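Local coordinates for protein oxidoreductase, Gfo/Idh/MocA family (Pseudomonas syringae pv. tomato, PDB 3DTY) that probably catalyses nucleotide-dependent oxidation or reduction of a substrate not yet identified, and binds magnesium, at residues Y72-F76 / S100-A105; G176-A180 / V235-A239. All blocks are in the same frame, centred on the assembly; numbering follows the deposited sequence.

Contact 1: residues Y72-F76 / S100-A105; sequences YLSMF and SITKAA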
ATOM      1  N   TYR A  72     -12.711 -39.900 -23.406  1.00 18.57           N
ATOM      2  CA  TYR A  72     -13.629 -38.888 -23.907  1.00 17.94           C
ATOM      3  C   TYR A  72     -14.453 -39.355 -25.106  1.00 17.54           C
ATOM      4  O   TYR A  72     -15.617 -38.990 -25.234  1.00 16.80           O
ATOM      5  CB  TYR A  72     -12.866 -37.585 -24.223  1.00 17.94           C
ATOM      6  CG  TYR A  72     -11.961 -37.615 -25.434  1.00 17.58           C
ATOM      7  CD1 TYR A  72     -12.453 -37.299 -26.700  1.00 19.50           C
ATOM      8  CD2 TYR A  72     -10.613 -37.942 -25.315  1.00 17.47           C
ATOM      9  CE1 TYR A  72     -11.625 -37.304 -27.825  1.00 18.81           C
ATOM     10  CE2 TYR A  72      -9.771 -37.953 -26.437  1.00 18.88           C
ATOM     11  CZ  TYR A  72     -10.289 -37.632 -27.690  1.00 20.30           C
ATOM     12  OH  TYR A  72      -9.480 -37.638 -28.806  1.00 21.78           O
ATOM     13  N   LEU A  73     -13.868 -40.181 -25.971  1.00 18.19           N
ATOM     14  CA  LEU A  73     -14.595 -40.674 -27.143  1.00 18.50           C
ATOM     15  C   LEU A  73     -15.771 -41.580 -26.781  1.00 18.14           C
ATOM     16  O   LEU A  73     -16.886 -41.391 -27.272  1.00 18.56           O
ATOM     17  CB  LEU A  73     -13.642 -41.405 -28.088  1.00 20.70           C
ATOM     18  CG  LEU A  73     -13.353 -40.620 -29.372  1.00 24.25           C
ATOM     19  CD1 LEU A  73     -11.932 -40.863 -29.839  1.00 24.44           C
ATOM     20  CD2 LEU A  73     -14.369 -41.018 -30.438  1.00 26.70           C
ATOM     21  N   SER A  74     -15.533 -42.564 -25.925  1.00 16.91           N
ATOM     22  CA  SER A  74     -16.617 -43.450 -25.531  1.00 19.20           C
ATOM     23  C   SER A  74     -17.714 -42.619 -24.855  1.00 17.29           C
ATOM     24  O   SER A  74     -18.909 -42.872 -25.045  1.00 16.79           O
ATOM     25  CB  SER A  74     -16.095 -44.552 -24.599  1.00 19.50           C
ATOM     26  OG  SER A  74     -15.354 -44.016 -23.521  1.00 27.61           O
HETATM   27  N   MSE A  75     -17.314 -41.617 -24.081  1.00 16.58           N
HETATM   28  CA  MSE A  75     -18.293 -40.762 -23.415  1.00 16.99           C
HETATM   29  C   MSE A  75     -19.148 -40.016 -24.436  1.00 15.98           C
HETATM   30  O   MSE A  75     -20.374 -40.065 -24.384  1.00 17.01           O
HETATM   31  CB  MSE A  75     -17.609 -39.743 -22.490  1.00 18.47           C
HETATM   32  CG  MSE A  75     -18.589 -38.697 -21.928  1.00 21.23           C
HETATM   33 SE   MSE A  75     -17.981 -37.763 -20.338  1.00 28.95          SE
HETATM   34  CE  MSE A  75     -16.878 -36.398 -21.169  1.00 19.47           C
ATOM     35  N   PHE A  76     -18.499 -39.328 -25.371  1.00 16.42           N
ATOM     36  CA  PHE A  76     -19.234 -38.573 -26.379  1.00 19.03           C
ATOM     37  C   PHE A  76     -20.181 -39.470 -27.181  1.00 21.30           C
ATOM     38  O   PHE A  76     -21.343 -39.119 -27.397  1.00 22.24           O
ATOM     39  CB  PHE A  76     -18.270 -37.854 -27.331  1.00 17.39           C
ATOM     40  CG  PHE A  76     -17.439 -36.780 -26.673  1.00 17.26           C
ATOM     41  CD1 PHE A  76     -17.750 -36.319 -25.396  1.00 15.64           C
ATOM     42  CD2 PHE A  76     -16.343 -36.232 -27.333  1.00 16.74           C
ATOM     43  CE1 PHE A  76     -16.994 -35.323 -24.792  1.00 15.95           C
ATOM     44  CE2 PHE A  76     -15.578 -35.233 -26.738  1.00 15.35           C
ATOM     45  CZ  PHE A  76     -15.899 -34.781 -25.464  1.00 15.83           C
ATOM     46  N   SER A 100      -7.904 -31.802 -30.134  1.00 11.65           N
ATOM     47  CA  SER A 100      -8.656 -32.987 -30.551  1.00 11.81           C
ATOM     48  C   SER A 100      -9.921 -33.222 -29.737  1.00 11.31           C
ATOM     49  O   SER A 100     -10.957 -33.597 -30.283  1.00 10.37           O
ATOM     50  CB  SER A 100      -7.762 -34.224 -30.495  1.00 12.11           C
ATOM     51  OG  SER A 100      -7.185 -34.360 -29.213  1.00 16.66           O
ATOM     52  N   ILE A 101      -9.848 -32.995 -28.433  1.00 11.01           N
ATOM     53  CA  ILE A 101     -11.020 -33.202 -27.599  1.00 12.02           C
ATOM     54  C   ILE A 101     -12.100 -32.174 -27.926  1.00  9.71           C
ATOM     55  O   ILE A 101     -13.267 -32.524 -28.066  1.00 10.61           O
ATOM     56  CB  ILE A 101     -10.646 -33.158 -26.106  1.00 13.58           C
ATOM     57  CG1 ILE A 101      -9.667 -34.301 -25.807  1.00 14.10           C
ATOM     58  CG2 ILE A 101     -11.895 -33.271 -25.250  1.00 13.80           C
ATOM     59  CD1 ILE A 101      -9.190 -34.379 -24.374  1.00 17.16           C
ATOM     60  N   THR A 102     -11.711 -30.911 -28.076  1.00  9.97           N
ATOM     61  CA  THR A 102     -12.680 -29.870 -28.413  1.00  6.99           C
ATOM     62  C   THR A 102     -13.339 -30.188 -29.757  1.00  8.59           C
ATOM     63  O   THR A 102     -14.536 -29.976 -29.935  1.00  6.95           O
ATOM     64  CB  THR A 102     -12.019 -28.483 -28.515  1.00  6.14           C
ATOM     65  OG1 THR A 102     -11.445 -28.124 -27.250  1.00  7.99           O
ATOM     66  CG2 THR A 102     -13.059 -27.423 -28.916  1.00  6.48           C
ATOM     67  N   LYS A 103     -12.549 -30.696 -30.700  1.00  8.69           N
ATOM     68  CA  LYS A 103     -13.071 -31.044 -32.020  1.00 11.04           C
ATOM     69  C   LYS A 103     -14.114 -32.157 -31.907  1.00 11.29           C
ATOM     70  O   LYS A 103     -15.216 -32.046 -32.446  1.00 11.86           O
ATOM     71  CB  LYS A 103     -11.929 -31.498 -32.929  1.00 12.65           C
ATOM     72  CG  LYS A 103     -12.310 -31.741 -34.389  1.00 13.26           C
ATOM     73  CD  LYS A 103     -11.053 -31.960 -35.230  1.00 16.44           C
ATOM     74  CE  LYS A 103     -11.387 -32.353 -36.651  1.00 20.11           C
ATOM     75  NZ  LYS A 103     -12.003 -33.705 -36.714  1.00 23.33           N
ATOM     76  N   ALA A 104     -13.754 -33.226 -31.204  1.00 11.68           N
ATOM     77  CA  ALA A 104     -14.650 -34.360 -31.005  1.00 12.70           C
ATOM     78  C   ALA A 104     -15.934 -33.915 -30.306  1.00 13.76           C
ATOM     79  O   ALA A 104     -17.032 -34.305 -30.689  1.00 14.21           O
ATOM     80  CB  ALA A 104     -13.948 -35.444 -30.179  1.00 12.31           C
ATOM     81  N   ALA A 105     -15.793 -33.092 -29.274  1.00 12.96           N
ATOM     82  CA  ALA A 105     -16.951 -32.601 -28.547  1.00 11.48           C
ATOM     83  C   ALA A 105     -17.869 -31.803 -29.469  1.00 11.58           C
ATOM     84  O   ALA A 105     -19.080 -32.010 -29.467  1.00 11.47           O
ATOM     85  CB  ALA A 105     -16.511 -31.741 -27.376  1.00 10.30           C
TER
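Two aromatic side chains one helical turn apart, Y72 and F76, reach from helix 72-79 to helix 98-107, which runs almost parallel to it: the short axes approach to 10.4 Å at 11°. That gap is wide enough for rings but leaves little room opposite them, so small alanines suit the facing positions. Y72 takes the p well at chi1, possible because it is the first residue of its helix and no preceding turn crowds the ring. One ring face lies over I101, whose CG1 sits 3.7 Å from the Y72 ring centroid, a CH-pi contact; the edge meets A104, with Y72 CE1 3.8 Å from A104 CB. Tyrosine suits this partly exposed place, since its ring packs while OH stays at the polar rim near S100. F76, buried and wholly apolar, takes the m well and sets its ring beside the other backbone: F76 CE2 lies 3.3 Å from A105 N, and F76 CZ 3.6 Å from A105 CB. I101 is m,t, its CG1 meeting Y72 while its CG2 comes 4.3 Å from F76 CZ. I101 and A105 also touch strand 88-92 of the Rossmann sheet. No hydrogen bond links the segments, so cohesion between them comes from apolar packing, most completely buried around F76, I101 and A105.

Contact 2: residues G176-A180 / V235-A239; sequences GFHSA and VASRA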
ATOM      1  N   GLY A 176       7.197 -15.468  -9.804  1.00  7.47           N
ATOM      2  CA  GLY A 176       8.531 -16.032  -9.715  1.00  8.31           C
ATOM      3  C   GLY A 176       8.618 -17.465  -9.227  1.00  8.73           C
ATOM      4  O   GLY A 176       9.690 -17.920  -8.829  1.00  9.91           O
ATOM      5  N   PHE A 177       7.505 -18.191  -9.276  1.00  9.28           N
ATOM      6  CA  PHE A 177       7.497 -19.569  -8.802  1.00  9.92           C
ATOM      7  C   PHE A 177       8.487 -20.481  -9.509  1.00  9.82           C
ATOM      8  O   PHE A 177       8.922 -21.476  -8.937  1.00  9.82           O
ATOM      9  CB  PHE A 177       6.083 -20.146  -8.887  1.00 11.25           C
ATOM     10  CG  PHE A 177       5.158 -19.623  -7.819  1.00 13.89           C
ATOM     11  CD1 PHE A 177       5.309 -20.024  -6.495  1.00 14.37           C
ATOM     12  CD2 PHE A 177       4.142 -18.722  -8.135  1.00 14.19           C
ATOM     13  CE1 PHE A 177       4.462 -19.531  -5.497  1.00 14.74           C
ATOM     14  CE2 PHE A 177       3.294 -18.224  -7.152  1.00 13.53           C
ATOM     15  CZ  PHE A 177       3.452 -18.632  -5.831  1.00 15.45           C
ATOM     16  N   HIS A 178       8.860 -20.146 -10.741  1.00 10.01           N
ATOM     17  CA  HIS A 178       9.809 -20.984 -11.464  1.00 11.46           C
ATOM     18  C   HIS A 178      11.180 -20.353 -11.638  1.00 11.31           C
ATOM     19  O   HIS A 178      11.903 -20.670 -12.579  1.00 11.76           O
ATOM     20  CB  HIS A 178       9.238 -21.374 -12.826  1.00 15.03           C
ATOM     21  CG  HIS A 178       8.003 -22.212 -12.730  1.00 19.64           C
ATOM     22  ND1 HIS A 178       7.944 -23.361 -11.975  1.00 23.32           N
ATOM     23  CD2 HIS A 178       6.773 -22.048 -13.270  1.00 21.73           C
ATOM     24  CE1 HIS A 178       6.727 -23.872 -12.049  1.00 23.46           C
ATOM     25  NE2 HIS A 178       5.999 -23.095 -12.828  1.00 24.81           N
ATOM     26  N   SER A 179      11.529 -19.453 -10.728  1.00 10.24           N
ATOM     27  CA  SER A 179      12.823 -18.797 -10.772  1.00 11.64           C
ATOM     28  C   SER A 179      13.950 -19.822 -10.667  1.00 12.50           C
ATOM     29  O   SER A 179      15.038 -19.608 -11.196  1.00 10.87           O
ATOM     30  CB  SER A 179      12.934 -17.787  -9.631  1.00  9.56           C
ATOM     31  OG  SER A 179      12.026 -16.724  -9.831  1.00 10.67           O
ATOM     32  N   ALA A 180      13.684 -20.930  -9.981  1.00 14.33           N
ATOM     33  CA  ALA A 180      14.681 -21.989  -9.814  1.00 16.88           C
ATOM     34  C   ALA A 180      14.439 -23.126 -10.803  1.00 17.14           C
ATOM     35  O   ALA A 180      13.291 -23.535 -11.019  1.00 19.05           O
ATOM     36  CB  ALA A 180      14.634 -22.527  -8.391  1.00 17.19           C
ATOM     37  N   VAL A 235      16.201 -20.325 -17.354  1.00 16.36           N
ATOM     38  CA  VAL A 235      16.573 -21.624 -16.840  1.00 19.33           C
ATOM     39  C   VAL A 235      16.811 -22.309 -18.185  1.00 21.75           C
ATOM     40  O   VAL A 235      15.887 -22.834 -18.796  1.00 21.10           O
ATOM     41  CB  VAL A 235      15.421 -22.289 -16.073  1.00 19.64           C
ATOM     42  CG1 VAL A 235      15.781 -23.732 -15.740  1.00 21.31           C
ATOM     43  CG2 VAL A 235      15.158 -21.524 -14.785  1.00 19.64           C
ATOM     44  N   ALA A 236      18.057 -22.238 -18.652  1.00 24.65           N
ATOM     45  CA  ALA A 236      18.486 -22.778 -19.947  1.00 26.86           C
ATOM     46  C   ALA A 236      17.863 -24.089 -20.410  1.00 27.77           C
ATOM     47  O   ALA A 236      17.485 -24.221 -21.574  1.00 29.10           O
ATOM     48  CB  ALA A 236      20.011 -22.899 -19.974  1.00 27.07           C
ATOM     49  N   SER A 237      17.762 -25.056 -19.510  1.00 28.11           N
ATOM     50  CA  SER A 237      17.199 -26.359 -19.845  1.00 28.47           C
ATOM     51  C   SER A 237      15.800 -26.291 -20.460  1.00 28.31           C
ATOM     52  O   SER A 237      15.340 -27.258 -21.066  1.00 27.62           O
ATOM     53  CB  SER A 237      17.151 -27.230 -18.593  1.00 28.90           C
ATOM     54  OG  SER A 237      16.323 -26.638 -17.610  1.00 31.33           O
ATOM     55  N   ARG A 238      15.127 -25.156 -20.306  1.00 26.83           N
ATOM     56  CA  ARG A 238      13.775 -24.996 -20.836  1.00 24.62           C
ATOM     57  C   ARG A 238      13.715 -24.602 -22.312  1.00 23.39           C
ATOM     58  O   ARG A 238      12.682 -24.784 -22.967  1.00 20.22           O
ATOM     59  CB  ARG A 238      13.022 -23.964 -19.998  1.00 24.65           C
ATOM     60  CG  ARG A 238      12.816 -24.399 -18.561  1.00 25.22           C
ATOM     61  CD  ARG A 238      12.279 -23.270 -17.699  1.00 24.37           C
ATOM     62  NE  ARG A 238      12.052 -23.717 -16.328  1.00 23.67           N
ATOM     63  CZ  ARG A 238      12.011 -22.908 -15.276  1.00 24.39           C
ATOM     64  NH1 ARG A 238      12.178 -21.600 -15.433  1.00 20.02           N
ATOM     65  NH2 ARG A 238      11.815 -23.410 -14.062  1.00 23.31           N
ATOM     66  N   ALA A 239      14.814 -24.064 -22.833  1.00 22.37           N
ATOM     67  CA  ALA A 239      14.851 -23.646 -24.228  1.00 23.79           C
ATOM     68  C   ALA A 239      14.312 -24.763 -25.119  1.00 22.91           C
ATOM     69  O   ALA A 239      14.506 -25.942 -24.825  1.00 22.82           O
ATOM     70  CB  ALA A 239      16.292 -23.298 -24.637  1.00 24.18           C
TER
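Segment 176-180 opens with a type I beta turn from G176 to S179, closed by S179 N to G176 O at 3.1 Å. Glycine suits the first position because a CB there would crowd the S179 hydroxyl. F177 makes no contact with segment 235-239; its apolar ring packs on Q298 of a second subunit and M309 of a third. H178 supplies the acceptor: its carbonyl O accepts hydrogen bonds from R238 NH1 (3.0 Å) and R238 NH2 (3.1 Å), at the edge of the guanidinium. A long, nearly extended arginine can span the gap with two donors, and R238 NH1 also pairs with D243, which balances its charge. Next, S179 OG bonds back to G176 O at 2.8 Å, while the backbone O of S179 accepts a bond from R167 of the second subunit. At A180, the carbonyl O lies 3.4 Å from R238 NH2, and the V235 CG2 methyl packs against the turn backbone, 4.0 Å from H178 O and 4.4 Å from A180 C. The 3-10 turn 236-238 brings R238 back alongside V235. The arrangement is an arginine side chain clamping a beta-turn carbonyl, joining two loops that follow strands 166-174 and 224-232 of the C-terminal domain's mixed sheet, beside a subunit interface.

How the contacts relate
Contact 1 is complete along the chain before contact 2 begins, and the two belong to different domains. Residues 72-76 and 100-105 belong to the N-terminal Rossmann domain, on helices beside its five-stranded parallel sheet; residues 176-180 and 235-239 lie in loops of the C-terminal alpha/beta domain, after strands of its mixed sheet. Their centres are 34 Å apart and their nearest atoms about 22 Å, so they do not meet, and they share no helix, strand or sheet. Each contact is thus internal to its own domain; contact 1 meets no other chain of the tetramer, whereas loop 176-180 also lies against neighbouring subunits.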